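Local coordinates for protein inactive glucansucrase (Lactobacillus reuteri, PDB 5JBD) that belongs to glycoside hydrolase family 70, a TIM-barrel family, binds calcium and is named as inactive, at residues N248-A253 against V831-W836; L256-F261 against I748-M753. All coordinates share one frame; numbering follows the deposited sequence.

Interaction 1: N248-A253 against V831-W836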
# COMPACT_ATOMS: atom_id res chain seq x y z
N ASN A 248 -12.34 -0.74 -16.57
CA ASN A 248 -13.71 -0.27 -16.82
C ASN A 248 -13.67 1.21 -17.23
O ASN A 248 -13.18 2.03 -16.47
CB ASN A 248 -14.58 -0.47 -15.57
CG ASN A 248 -16.04 -0.09 -15.79
OD1 ASN A 248 -16.33 1.02 -16.24
ND2 ASN A 248 -16.96 -1.02 -15.51
N PRO A 249 -14.20 1.56 -18.43
CA PRO A 249 -14.16 2.97 -18.88
C PRO A 249 -14.79 3.99 -17.93
O PRO A 249 -14.31 5.13 -17.87
CB PRO A 249 -14.91 2.95 -20.22
CG PRO A 249 -14.79 1.56 -20.70
CD PRO A 249 -14.80 0.69 -19.46
N VAL A 250 -15.82 3.59 -17.18
CA VAL A 250 -16.43 4.47 -16.16
C VAL A 250 -15.46 4.70 -14.99
O VAL A 250 -15.33 5.83 -14.49
CB VAL A 250 -17.81 3.94 -15.67
CG1 VAL A 250 -18.38 4.84 -14.57
CG2 VAL A 250 -18.81 3.86 -16.83
N VAL A 251 -14.77 3.65 -14.56
CA VAL A 251 -13.75 3.77 -13.53
C VAL A 251 -12.60 4.67 -14.03
O VAL A 251 -12.07 5.50 -13.26
CB VAL A 251 -13.23 2.39 -13.06
CG1 VAL A 251 -12.08 2.54 -12.07
CG2 VAL A 251 -14.37 1.61 -12.41
N GLN A 252 -12.24 4.52 -15.29
CA GLN A 252 -11.13 5.31 -15.85
C GLN A 252 -11.47 6.80 -15.82
O GLN A 252 -10.63 7.62 -15.46
CB GLN A 252 -10.76 4.85 -17.26
CG GLN A 252 -10.13 3.46 -17.26
CD GLN A 252 -9.72 2.97 -18.63
OE1 GLN A 252 -9.99 3.60 -19.66
NE2 GLN A 252 -9.03 1.84 -18.66
N ALA A 253 -12.73 7.14 -16.16
CA ALA A 253 -13.20 8.52 -16.04
C ALA A 253 -13.20 8.99 -14.58
O ALA A 253 -12.78 10.12 -14.30
CB ALA A 253 -14.58 8.68 -16.67
N VAL A 831 -21.48 8.35 -16.78
CA VAL A 831 -21.93 7.70 -15.55
C VAL A 831 -21.03 8.20 -14.43
O VAL A 831 -19.80 8.20 -14.58
CB VAL A 831 -21.85 6.16 -15.67
CG1 VAL A 831 -22.19 5.49 -14.34
CG2 VAL A 831 -22.77 5.66 -16.77
N ARG A 832 -21.64 8.64 -13.33
CA ARG A 832 -20.91 9.07 -12.15
C ARG A 832 -20.87 7.93 -11.14
O ARG A 832 -21.90 7.31 -10.87
CB ARG A 832 -21.56 10.29 -11.52
CG ARG A 832 -21.48 11.54 -12.39
CD ARG A 832 -22.10 12.76 -11.73
NE ARG A 832 -21.54 13.06 -10.40
CZ ARG A 832 -21.92 14.10 -9.63
NH1 ARG A 832 -22.86 14.96 -10.05
NH2 ARG A 832 -21.35 14.29 -8.44
N ILE A 833 -19.69 7.66 -10.59
CA ILE A 833 -19.58 6.69 -9.50
C ILE A 833 -19.83 7.41 -8.16
O ILE A 833 -18.93 8.03 -7.59
CB ILE A 833 -18.20 5.98 -9.49
CG1 ILE A 833 -18.02 5.22 -10.81
CG2 ILE A 833 -18.12 5.03 -8.30
CD1 ILE A 833 -16.71 4.47 -10.95
N ASN A 834 -21.08 7.34 -7.68
CA ASN A 834 -21.45 7.90 -6.37
C ASN A 834 -21.23 6.90 -5.24
O ASN A 834 -21.19 7.29 -4.07
CB ASN A 834 -22.90 8.38 -6.39
CG ASN A 834 -23.90 7.25 -6.58
OD1 ASN A 834 -23.89 6.57 -7.59
ND2 ASN A 834 -24.77 7.06 -5.59
N LYS A 835 -21.13 5.62 -5.61
CA LYS A 835 -21.02 4.54 -4.65
C LYS A 835 -20.32 3.36 -5.31
O LYS A 835 -20.70 2.99 -6.41
CB LYS A 835 -22.43 4.11 -4.24
CG LYS A 835 -22.47 3.01 -3.19
CD LYS A 835 -23.89 2.77 -2.65
CE LYS A 835 -24.34 3.79 -1.60
NZ LYS A 835 -23.30 4.20 -0.59
N TRP A 836 -19.31 2.80 -4.66
CA TRP A 836 -18.59 1.62 -5.18
C TRP A 836 -19.42 0.37 -4.92
O TRP A 836 -20.11 0.27 -3.91
CB TRP A 836 -17.18 1.48 -4.54
CG TRP A 836 -16.28 2.63 -4.89
CD1 TRP A 836 -16.05 3.74 -4.13
CD2 TRP A 836 -15.53 2.79 -6.09
NE1 TRP A 836 -15.20 4.59 -4.80
CE2 TRP A 836 -14.86 4.03 -6.00
CE3 TRP A 836 -15.36 2.01 -7.24
CZ2 TRP A 836 -14.01 4.51 -7.02
CZ3 TRP A 836 -14.52 2.48 -8.26
CH2 TRP A 836 -13.86 3.72 -8.14
O HOH W 1 -17.04 8.15 -14.06

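Interaction 2: L256-F261 against I748-M753. With CA (calcium ion), chain C.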
# COMPACT_ATOMS: atom_id res chain seq x y z
N LEU A 256 -9.75 10.15 -13.41
CA LEU A 256 -9.50 11.50 -13.91
C LEU A 256 -10.15 12.54 -13.02
O LEU A 256 -9.52 13.54 -12.67
CB LEU A 256 -9.97 11.65 -15.37
CG LEU A 256 -9.23 10.81 -16.39
CD1 LEU A 256 -9.89 10.90 -17.75
CD2 LEU A 256 -7.77 11.23 -16.49
N ASN A 257 -11.41 12.29 -12.63
CA ASN A 257 -12.12 13.11 -11.64
C ASN A 257 -11.33 13.26 -10.35
O ASN A 257 -11.16 14.36 -9.83
CB ASN A 257 -13.49 12.50 -11.33
CG ASN A 257 -14.41 13.48 -10.63
OD1 ASN A 257 -15.06 14.30 -11.28
ND2 ASN A 257 -14.48 13.40 -9.30
N TRP A 258 -10.85 12.13 -9.83
CA TRP A 258 -10.11 12.06 -8.57
C TRP A 258 -8.78 12.82 -8.65
O TRP A 258 -8.41 13.56 -7.73
CB TRP A 258 -9.85 10.59 -8.21
CG TRP A 258 -9.40 10.32 -6.80
CD1 TRP A 258 -9.62 11.09 -5.69
CD2 TRP A 258 -8.73 9.14 -6.34
NE1 TRP A 258 -9.10 10.47 -4.58
CE2 TRP A 258 -8.56 9.27 -4.95
CE3 TRP A 258 -8.25 7.99 -6.97
CZ2 TRP A 258 -7.91 8.30 -4.18
CZ3 TRP A 258 -7.63 7.02 -6.21
CH2 TRP A 258 -7.47 7.17 -4.82
N GLU A 259 -8.07 12.62 -9.76
CA GLU A 259 -6.82 13.34 -10.01
C GLU A 259 -7.03 14.85 -10.08
O GLU A 259 -6.30 15.61 -9.44
CB GLU A 259 -6.16 12.82 -11.28
CG GLU A 259 -5.64 11.38 -11.14
CD GLU A 259 -5.57 10.62 -12.45
OE1 GLU A 259 -5.55 11.26 -13.52
OE2 GLU A 259 -5.56 9.36 -12.41
N TYR A 260 -8.09 15.26 -10.78
CA TYR A 260 -8.43 16.67 -10.89
C TYR A 260 -8.73 17.27 -9.50
O TYR A 260 -8.29 18.39 -9.19
CB TYR A 260 -9.62 16.89 -11.85
CG TYR A 260 -10.03 18.34 -11.98
CD1 TYR A 260 -9.32 19.22 -12.79
CD2 TYR A 260 -11.10 18.84 -11.24
CE1 TYR A 260 -9.67 20.56 -12.88
CE2 TYR A 260 -11.47 20.17 -11.33
CZ TYR A 260 -10.76 21.03 -12.14
OH TYR A 260 -11.15 22.34 -12.20
N PHE A 261 -9.44 16.51 -8.67
CA PHE A 261 -9.76 16.92 -7.29
C PHE A 261 -8.50 17.16 -6.46
O PHE A 261 -8.33 18.21 -5.84
CB PHE A 261 -10.63 15.84 -6.64
CG PHE A 261 -10.95 16.06 -5.18
CD1 PHE A 261 -11.95 16.94 -4.79
CD2 PHE A 261 -10.29 15.33 -4.20
CE1 PHE A 261 -12.26 17.12 -3.45
CE2 PHE A 261 -10.60 15.49 -2.86
CZ PHE A 261 -11.58 16.40 -2.48
N ILE A 748 -1.37 8.57 -4.63
CA ILE A 748 -2.69 8.26 -5.21
C ILE A 748 -2.79 6.74 -5.34
O ILE A 748 -1.84 6.10 -5.79
CB ILE A 748 -2.98 9.01 -6.54
CG1 ILE A 748 -4.44 8.79 -6.98
CG2 ILE A 748 -2.00 8.63 -7.66
CD1 ILE A 748 -4.86 9.63 -8.16
N VAL A 749 -3.94 6.19 -4.94
CA VAL A 749 -4.08 4.75 -4.68
C VAL A 749 -5.26 4.19 -5.46
O VAL A 749 -6.37 4.09 -4.93
CB VAL A 749 -4.27 4.48 -3.18
CG1 VAL A 749 -4.31 2.97 -2.89
CG2 VAL A 749 -3.16 5.15 -2.38
N MET A 750 -5.01 3.82 -6.73
CA MET A 750 -6.05 3.29 -7.62
C MET A 750 -6.25 1.78 -7.53
O MET A 750 -7.23 1.27 -8.09
CB MET A 750 -5.78 3.68 -9.08
CG MET A 750 -5.99 5.16 -9.37
SD MET A 750 -5.57 5.69 -11.05
CE MET A 750 -3.79 5.95 -10.88
N ASN A 751 -5.39 1.04 -6.84
CA ASN A 751 -5.44 -0.41 -6.93
C ASN A 751 -6.60 -1.01 -6.16
O ASN A 751 -7.27 -1.91 -6.68
CB ASN A 751 -4.17 -1.09 -6.49
CG ASN A 751 -4.25 -2.60 -6.62
OD1 ASN A 751 -4.33 -3.15 -7.74
ND2 ASN A 751 -4.26 -3.29 -5.49
N GLN A 752 -6.77 -0.58 -4.91
CA GLN A 752 -7.77 -1.19 -4.01
C GLN A 752 -8.42 -0.21 -3.04
O GLN A 752 -7.85 0.83 -2.72
CB GLN A 752 -7.16 -2.33 -3.18
CG GLN A 752 -6.37 -1.91 -1.94
CD GLN A 752 -5.00 -1.32 -2.24
OE1 GLN A 752 -4.31 -1.76 -3.15
NE2 GLN A 752 -4.59 -0.32 -1.46
N MET A 753 -9.61 -0.60 -2.58
CA MET A 753 -10.25 -0.02 -1.40
C MET A 753 -10.47 -1.14 -0.39
O MET A 753 -10.57 -2.31 -0.77
CB MET A 753 -11.56 0.67 -1.80
CG MET A 753 -11.36 1.82 -2.78
SD MET A 753 -12.85 2.81 -3.08
CE MET A 753 -13.04 3.62 -1.50
CA CA C . -5.24 -4.41 -9.39
O HOH W 2 -6.69 -2.49 -9.48

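Interaction 1: N248-A253 against V831-W836
Val-250 and Val-251, in the first turn of helix 249-263, press their methyl groups against Val-831, Ile-833 and Trp-836 of the irregular segment 831-836. Most of the apolar contact falls to Val-250. With chi1 at 177°, its CG1 lies anti to the backbone N and is directed into the loop, where it meets Ile-833 CG1 at 3.8 Å and Val-831 CG1 at 3.9 Å. The Val-250 and Val-831 side chains cross at about a right angle, and CG2 of Val-250 rests near CB of the same partner. Next along the helix, Val-251 CG2 touches Ile-833 CD1 at 4.0 Å and also reaches the rim of the Trp-836 indole, approaching CZ3 near the ring plane. One face of that indole carries Ile-833 CG2 over its centre, so Ile-833 sits on the ring while its other branch meets both helix valines.

Polar linkage between the segments runs through a water molecule, which donates to Val-250 O at 2.9 Å and to Val-831 O at 2.8 Å, bridging a helix carbonyl and a loop carbonyl.

Within the helical segment, Asn-248 is the N-cap. Its OD1 accepts from Val-250 N at 2.8 Å, in the carbonyl plane, and more weakly from Val-251 N at 3.5 Å, occupying two amides at the start of the helix. Farther out, Gln-797 accepts from Trp-836 NE1 in a weak bond and donates to Ile-833 O, so one side chain ties two points of the loop.

Taken together, this is an Asn-capped helix N-terminus whose first turn is flanked on one side by a loop that returns late in the chain, just before strand 841-845, as suits the circularly permuted barrel architecture of family 70.

Interaction 2: L256-F261 against I748-M753
Trp-258 of helix 249-263 meets the end of barrel strand 743-748 and the turn after it through the six-membered ring of its indole. Ile-748 CG1 lies over one face, 4.0 Å from the ring centroid and 20° off the normal, a CH-pi contact displaced toward the rim. At the ring edge, Val-749 O comes within 3.3 Å of CH2, and Met-750 CG packs 4.0 Å from CZ3. Ile-748 CD1 stays against the indole near CE3 and also touches Glu-259 CG at 3.5 Å, the two side chains crossing at about a right angle. The carboxylate of Glu-259 extends to Met-750, with OE2 3.9 Å from SD.

In the next shell, Arg-712 O accepts from Trp-258 NE1, which fixes the indole on its polar side, and Met-296 of helix 291-304 touches both Glu-259 and Ile-748. Following Met-750, Asn-751 binds the calcium ion through OD1 at 2.3 Å, while its ND2 donates to Gln-752 OE1 at 2.8 Å, an in-plane bond that, with the metal bond, helps fix the rotation of the amide.

The helix therefore meets this segment mainly by dispersion and aromatic contact, whereas the directional bonds are made to other partners, such as Arg-712 O for Trp-258 and the calcium ion for Asn-751.

How the interactions relate
Both contacts are built on helix 249-263, interaction 1 on its first turn and interaction 2 farther along it, with centres about 11 Å apart. They meet directly where Trp-836 NE1 packs 3.4 Å from Met-753 SD. Strand 242-244 ties them further: its Ile-244 touches Val-251 and Trp-836, and it pairs with strand 752-753. The same strand supplies Asp-243 to the calcium ion, which Asn-751 of interaction 2 shares with Glu-237 and Asn-287, while the Val-251 side chain of interaction 1 lies about 10 Å from the metal. Thus the capped helix start, the returning loop and the segment carrying Asn-751 pack together near one calcium site, which only the last of them binds.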